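Local coordinates for protein methyl-coenzyme M reductase gamma subunit (Methermicoccus shengliensis DSM 18856, PDB 7NKG) that is the gamma subunit of methyl-coenzyme M reductase, which probably releases methane from methyl-coenzyme M with the aid of the nickel cofactor factor 430, at residues D34-A39 and L194-D199; T38-H43 and I183-D188. All coordinates share one frame; numbering follows the deposited sequence.

Contact 1 (D34-A39 and L194-D199)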
loop_
_atom_site.group_PDB
_atom_site.type_symbol
_atom_site.label_atom_id
_atom_site.label_comp_id
_atom_site.label_asym_id
_atom_site.label_seq_id
_atom_site.Cartn_x
_atom_site.Cartn_y
_atom_site.Cartn_z
ATOM N N ASP C 34 3.410 -54.383 -13.252
ATOM C CA ASP C 34 3.338 -53.536 -12.064
ATOM C C ASP C 34 4.696 -52.884 -11.764
ATOM O O ASP C 34 4.737 -51.691 -11.473
ATOM C CB ASP C 34 2.879 -54.353 -10.844
ATOM C CG ASP C 34 1.441 -54.832 -10.911
ATOM O OD1 ASP C 34 0.639 -54.213 -11.647
ATOM O OD2 ASP C 34 1.117 -55.825 -10.229
ATOM N N GLU C 35 5.800 -53.636 -11.878
ATOM C CA GLU C 35 7.118 -53.071 -11.570
ATOM C C GLU C 35 7.587 -52.072 -12.618
ATOM O O GLU C 35 8.204 -51.069 -12.253
ATOM C CB GLU C 35 8.145 -54.182 -11.361
ATOM C CG GLU C 35 7.928 -54.863 -10.030
ATOM C CD GLU C 35 8.815 -56.043 -9.730
ATOM O OE1 GLU C 35 9.487 -56.562 -10.650
ATOM O OE2 GLU C 35 8.843 -56.439 -8.544
ATOM N N ASP C 36 7.266 -52.307 -13.907
ATOM C CA ASP C 36 7.630 -51.352 -14.948
ATOM C C ASP C 36 6.835 -50.052 -14.739
ATOM O O ASP C 36 7.406 -48.967 -14.887
ATOM C CB ASP C 36 7.403 -51.922 -16.368
ATOM C CG ASP C 36 8.513 -52.836 -16.872
ATOM O OD1 ASP C 36 9.580 -52.903 -16.216
ATOM O OD2 ASP C 36 8.318 -53.484 -17.922
ATOM N N LEU C 37 5.555 -50.144 -14.313
ATOM C CA LEU C 37 4.775 -48.923 -14.056
ATOM C C LEU C 37 5.397 -48.135 -12.901
ATOM O O LEU C 37 5.565 -46.914 -12.987
ATOM C CB LEU C 37 3.313 -49.241 -13.744
ATOM C CG LEU C 37 2.415 -48.014 -13.419
ATOM C CD1 LEU C 37 2.331 -47.023 -14.588
ATOM C CD2 LEU C 37 1.020 -48.460 -13.052
ATOM N N THR C 38 5.784 -48.842 -11.823
ATOM C CA THR C 38 6.402 -48.174 -10.672
ATOM C C THR C 38 7.717 -47.522 -11.073
ATOM O O THR C 38 7.999 -46.398 -10.652
ATOM C CB THR C 38 6.616 -49.178 -9.549
ATOM O OG1 THR C 38 5.346 -49.743 -9.205
ATOM C CG2 THR C 38 7.219 -48.556 -8.307
ATOM N N ALA C 39 8.516 -48.213 -11.904
ATOM C CA ALA C 39 9.798 -47.672 -12.341
ATOM C C ALA C 39 9.604 -46.340 -13.111
ATOM O O ALA C 39 10.283 -45.357 -12.805
ATOM C CB ALA C 39 10.526 -48.688 -13.225
ATOM N N LEU C 194 16.633 -44.906 -15.808
ATOM C CA LEU C 194 16.263 -46.144 -15.140
ATOM C C LEU C 194 17.342 -47.190 -15.374
ATOM O O LEU C 194 18.076 -47.114 -16.372
ATOM C CB LEU C 194 14.957 -46.692 -15.712
ATOM C CG LEU C 194 13.707 -45.835 -15.570
ATOM C CD1 LEU C 194 12.555 -46.494 -16.259
ATOM C CD2 LEU C 194 13.360 -45.625 -14.131
ATOM N N ASP C 195 17.396 -48.204 -14.495
ATOM C CA ASP C 195 18.309 -49.333 -14.707
ATOM C C ASP C 195 17.633 -50.432 -15.574
ATOM O O ASP C 195 18.091 -51.579 -15.596
ATOM C CB ASP C 195 18.828 -49.885 -13.368
ATOM C CG ASP C 195 17.807 -50.470 -12.416
ATOM O OD1 ASP C 195 16.602 -50.433 -12.737
ATOM O OD2 ASP C 195 18.215 -50.944 -11.333
ATOM N N ARG C 196 16.584 -50.062 -16.342
ATOM C CA ARG C 196 15.839 -50.968 -17.199
ATOM C C ARG C 196 15.290 -50.206 -18.415
ATOM O O ARG C 196 15.217 -48.970 -18.421
ATOM C CB ARG C 196 14.653 -51.570 -16.402
ATOM C CG ARG C 196 13.540 -50.539 -16.064
ATOM C CD ARG C 196 12.366 -51.178 -15.372
ATOM N NE ARG C 196 12.712 -51.633 -14.023
ATOM C CZ ARG C 196 12.107 -52.620 -13.364
ATOM N NH1 ARG C 196 11.086 -53.274 -13.912
ATOM N NH2 ARG C 196 12.509 -52.956 -12.145
ATOM N N LYS C 197 14.866 -50.963 -19.413
ATOM C CA LYS C 197 14.186 -50.442 -20.583
ATOM C C LYS C 197 12.742 -50.907 -20.436
ATOM O O LYS C 197 12.508 -52.099 -20.187
ATOM C CB LYS C 197 14.791 -51.014 -21.878
ATOM C CG LYS C 197 16.045 -50.294 -22.315
ATOM C CD LYS C 197 16.709 -50.905 -23.547
ATOM C CE LYS C 197 15.809 -51.324 -24.725
ATOM N NZ LYS C 197 16.496 -51.317 -26.053
ATOM N N VAL C 198 11.782 -49.976 -20.505
ATOM C CA VAL C 198 10.375 -50.339 -20.421
ATOM C C VAL C 198 9.814 -50.250 -21.837
ATOM O O VAL C 198 9.945 -49.215 -22.499
ATOM C CB VAL C 198 9.584 -49.483 -19.408
ATOM C CG1 VAL C 198 8.093 -49.806 -19.473
ATOM C CG2 VAL C 198 10.119 -49.708 -17.996
ATOM N N ASP C 199 9.227 -51.344 -22.312
ATOM C CA ASP C 199 8.669 -51.423 -23.653
ATOM C C ASP C 199 7.195 -51.014 -23.637
ATOM O O ASP C 199 6.346 -51.770 -23.152
ATOM C CB ASP C 199 8.835 -52.855 -24.190
ATOM C CG ASP C 199 8.471 -53.040 -25.649
ATOM O OD1 ASP C 199 7.901 -52.096 -26.248
ATOM O OD2 ASP C 199 8.744 -54.130 -26.190
HETATM O O HOH W 1 10.298 -56.029 -13.219
HETATM O O HOH W 2 11.862 -54.963 -10.197
HETATM O O HOH W 3 9.078 -53.754 -20.608
HETATM O O HOH W 4 11.573 -53.876 -17.969
#
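Asp36 and Val198 mark the nearest pass of the two backbones, their CA atoms 6.2 Å apart, and Ala39 faces Leu194 on the other side of the corner that the chain turns at residues 195 and 196. From this corner Arg196 reaches back to the helix, its chain bent at chi3 (68°), and NH1 donates to Asp36 OD1 at 2.8 Å. The acceptor lies in the guanidinium plane and is met nearly along its own C-O axis, yet the carboxylate plane stands 87° from that of the guanidinium, so this salt bridge is single-pronged. Water 4 also donates to Asp36 OD1 and to Lys197 O, while water 3 ties Asp36 OD2 to Asp199 N. Helix 34-41 thus rests on strand 193-201, an outer strand of a three-stranded antiparallel sheet, by a seam that is part ionic, part watery and part apolar. Ala39 CB sits over one face of the guanidinium, 3.8 Å from Arg196 NE, and Pro46 touches the same arginine. Glu35 stays at 4.9 Å from OE1 to Arg196 NH1, and water 1 spans that interval. Beside the salt bridge, Val198 turns both methyls to Asp36, CG2 lying 3.7 Å from Asp36 CG. At the far end Leu194 CD2 comes within 3.4 Å of Ala39 O.

Contact 2 (T38-H43 and I183-D188)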
loop_
_atom_site.group_PDB
_atom_site.type_symbol
_atom_site.label_atom_id
_atom_site.label_comp_id
_atom_site.label_asym_id
_atom_site.label_seq_id
_atom_site.Cartn_x
_atom_site.Cartn_y
_atom_site.Cartn_z
ATOM N N THR C 38 5.784 -48.842 -11.823
ATOM C CA THR C 38 6.402 -48.174 -10.672
ATOM C C THR C 38 7.717 -47.522 -11.073
ATOM O O THR C 38 7.999 -46.398 -10.652
ATOM C CB THR C 38 6.616 -49.178 -9.549
ATOM O OG1 THR C 38 5.346 -49.743 -9.205
ATOM C CG2 THR C 38 7.219 -48.556 -8.307
ATOM N N ALA C 39 8.516 -48.213 -11.904
ATOM C CA ALA C 39 9.798 -47.672 -12.341
ATOM C C ALA C 39 9.604 -46.340 -13.111
ATOM O O ALA C 39 10.283 -45.357 -12.805
ATOM C CB ALA C 39 10.526 -48.688 -13.225
ATOM N N ILE C 40 8.683 -46.301 -14.094
ATOM C CA ILE C 40 8.505 -45.087 -14.907
ATOM C C ILE C 40 7.855 -43.940 -14.108
ATOM O O ILE C 40 8.147 -42.777 -14.410
ATOM C CB ILE C 40 7.789 -45.354 -16.265
ATOM C CG1 ILE C 40 6.333 -45.848 -16.047
ATOM C CG2 ILE C 40 8.625 -46.379 -17.067
ATOM C CD1 ILE C 40 5.509 -46.112 -17.283
ATOM N N LEU C 41 7.066 -44.238 -13.052
ATOM C CA LEU C 41 6.511 -43.142 -12.228
ATOM C C LEU C 41 7.591 -42.483 -11.307
ATOM O O LEU C 41 7.483 -41.292 -11.020
ATOM C CB LEU C 41 5.266 -43.600 -11.457
ATOM C CG LEU C 41 4.112 -44.150 -12.319
ATOM C CD1 LEU C 41 2.928 -44.518 -11.457
ATOM C CD2 LEU C 41 3.654 -43.142 -13.406
ATOM N N GLY C 42 8.642 -43.219 -10.933
ATOM C CA GLY C 42 9.764 -42.683 -10.165
ATOM C C GLY C 42 9.514 -42.269 -8.728
ATOM O O GLY C 42 10.288 -41.475 -8.188
ATOM N N HIS C 43 8.486 -42.824 -8.078
ATOM C CA HIS C 43 8.153 -42.460 -6.692
ATOM C C HIS C 43 8.832 -43.357 -5.665
ATOM O O HIS C 43 9.063 -42.923 -4.531
ATOM C CB HIS C 43 6.640 -42.522 -6.489
ATOM C CG HIS C 43 5.887 -41.658 -7.451
ATOM N ND1 HIS C 43 6.292 -40.361 -7.714
ATOM C CD2 HIS C 43 4.778 -41.926 -8.177
ATOM C CE1 HIS C 43 5.435 -39.892 -8.606
ATOM N NE2 HIS C 43 4.490 -40.782 -8.890
ATOM N N ILE C 183 8.298 -48.409 -28.865
ATOM C CA ILE C 183 8.586 -47.253 -28.020
ATOM C C ILE C 183 9.245 -47.760 -26.758
ATOM O O ILE C 183 8.661 -48.579 -26.038
ATOM C CB ILE C 183 7.336 -46.407 -27.704
ATOM C CG1 ILE C 183 6.791 -45.762 -29.019
ATOM C CG2 ILE C 183 7.670 -45.345 -26.605
ATOM C CD1 ILE C 183 7.589 -44.522 -29.580
ATOM N N ILE C 184 10.430 -47.227 -26.462
ATOM C CA ILE C 184 11.176 -47.578 -25.267
ATOM C C ILE C 184 11.210 -46.372 -24.364
ATOM O O ILE C 184 11.628 -45.308 -24.805
ATOM C CB ILE C 184 12.638 -47.993 -25.642
ATOM C CG1 ILE C 184 12.660 -49.319 -26.453
ATOM C CG2 ILE C 184 13.554 -48.068 -24.395
ATOM C CD1 ILE C 184 12.113 -50.548 -25.774
ATOM N N MET C 185 10.865 -46.560 -23.086
ATOM C CA MET C 185 10.986 -45.541 -22.068
ATOM C C MET C 185 12.065 -46.057 -21.092
ATOM O O MET C 185 11.881 -47.103 -20.479
ATOM C CB MET C 185 9.657 -45.352 -21.331
ATOM C CG MET C 185 9.710 -44.211 -20.371
ATOM S SD MET C 185 8.110 -43.780 -19.685
ATOM C CE MET C 185 8.592 -42.274 -18.816
ATOM N N ASP C 186 13.208 -45.364 -21.005
ATOM C CA ASP C 186 14.327 -45.792 -20.154
ATOM C C ASP C 186 14.752 -44.721 -19.121
ATOM O O ASP C 186 15.868 -44.760 -18.610
ATOM C CB ASP C 186 15.507 -46.260 -21.022
ATOM C CG ASP C 186 16.053 -45.221 -21.975
ATOM O OD1 ASP C 186 15.646 -44.037 -21.865
ATOM O OD2 ASP C 186 16.882 -45.589 -22.841
ATOM N N LYS C 187 13.848 -43.777 -18.828
ATOM C CA LYS C 187 14.008 -42.768 -17.788
ATOM C C LYS C 187 12.639 -42.647 -17.114
ATOM O O LYS C 187 11.613 -42.941 -17.751
ATOM C CB LYS C 187 14.402 -41.423 -18.380
ATOM C CG LYS C 187 15.567 -41.470 -19.361
ATOM C CD LYS C 187 16.089 -40.081 -19.641
ATOM C CE LYS C 187 17.144 -40.149 -20.718
ATOM N NZ LYS C 187 17.634 -38.811 -21.097
ATOM N N ASP C 188 12.600 -42.245 -15.840
ATOM C CA ASP C 188 11.306 -42.051 -15.176
ATOM C C ASP C 188 10.632 -40.755 -15.694
ATOM O O ASP C 188 11.223 -40.017 -16.492
ATOM C CB ASP C 188 11.420 -42.107 -13.641
ATOM C CG ASP C 188 12.129 -40.951 -12.984
ATOM O OD1 ASP C 188 12.274 -39.900 -13.633
ATOM O OD2 ASP C 188 12.549 -41.107 -11.814
HETATM O O HOH W 5 12.054 -39.784 -9.570
#
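Ala39 opens the contact through its backbone: its carbonyl oxygen O lies 3.5 Å from Asp188 CB, just where strand 182-187 gives way to a turn. Ile40, next in sequence, makes two separate contacts. Its side chain crosses that of Met185 at about a right angle, with Ile40 CG2 3.7 Å from Met185 SD; with chi1 at 64°, CG2 lies anti to the carbonyl carbon and is the branch that meets the sulfur. Met185 is extended throughout, which carries its thioether from the strand across to the helix. An alanine in place of Met185 would probably leave a gap beside Ile40 CB and CG2, where the sulfur and terminal methyl now pack. The backbone of Ile40 also runs very close to the strand end, its O being 3.3 Å from Asp188 CA, and it hydrogen-bonds to Gln189. The contact illustrates how a helix terminus can be seated on the exit of a beta strand: helix 34-41 ends over the turn that leads from strand 182-187 to strand 193-201. That turn is held by Asp188 OD1, which accepts from the backbone N of Val190, as in an Asx turn, and from that of Val192. Gly42 then leaves helical geometry with a positive phi (68°), a conformation that favours glycine. Its CA is 3.6 Å from Asp188 OD2, and a CB on that carbon would clash with this oxygen. Water 5 donates to Gly42 O at 2.8 Å and to Asp188 OD2 at 2.7 Å, so the two carboxylate oxygens have different tasks, OD1 within the turn and OD2 toward the helix end. The side chain of Asp188 is about 12 Å from the bound factor 430 and is not among the residues that line the cofactor pocket.

Contacts 1 and 2 have centres 5 Å apart and amount to two parts of one interface. Both begin on helix 34-41, sharing Thr38 and Ala39, with contact 1 using the earlier turns and contact 2 the end. Some 140 residues later the chain returns in the opposite order, strand 182-187 serving contact 2 and strand 193-201 serving contact 1. These strands are antiparallel neighbours in a three-stranded sheet, paired by backbone bonds such as Met185 N with Val198 O. Ile40, which also touches Leu194 and Val198, connects the two contacts, so an early helix is packed against a sheet formed late in the gamma-subunit sequence.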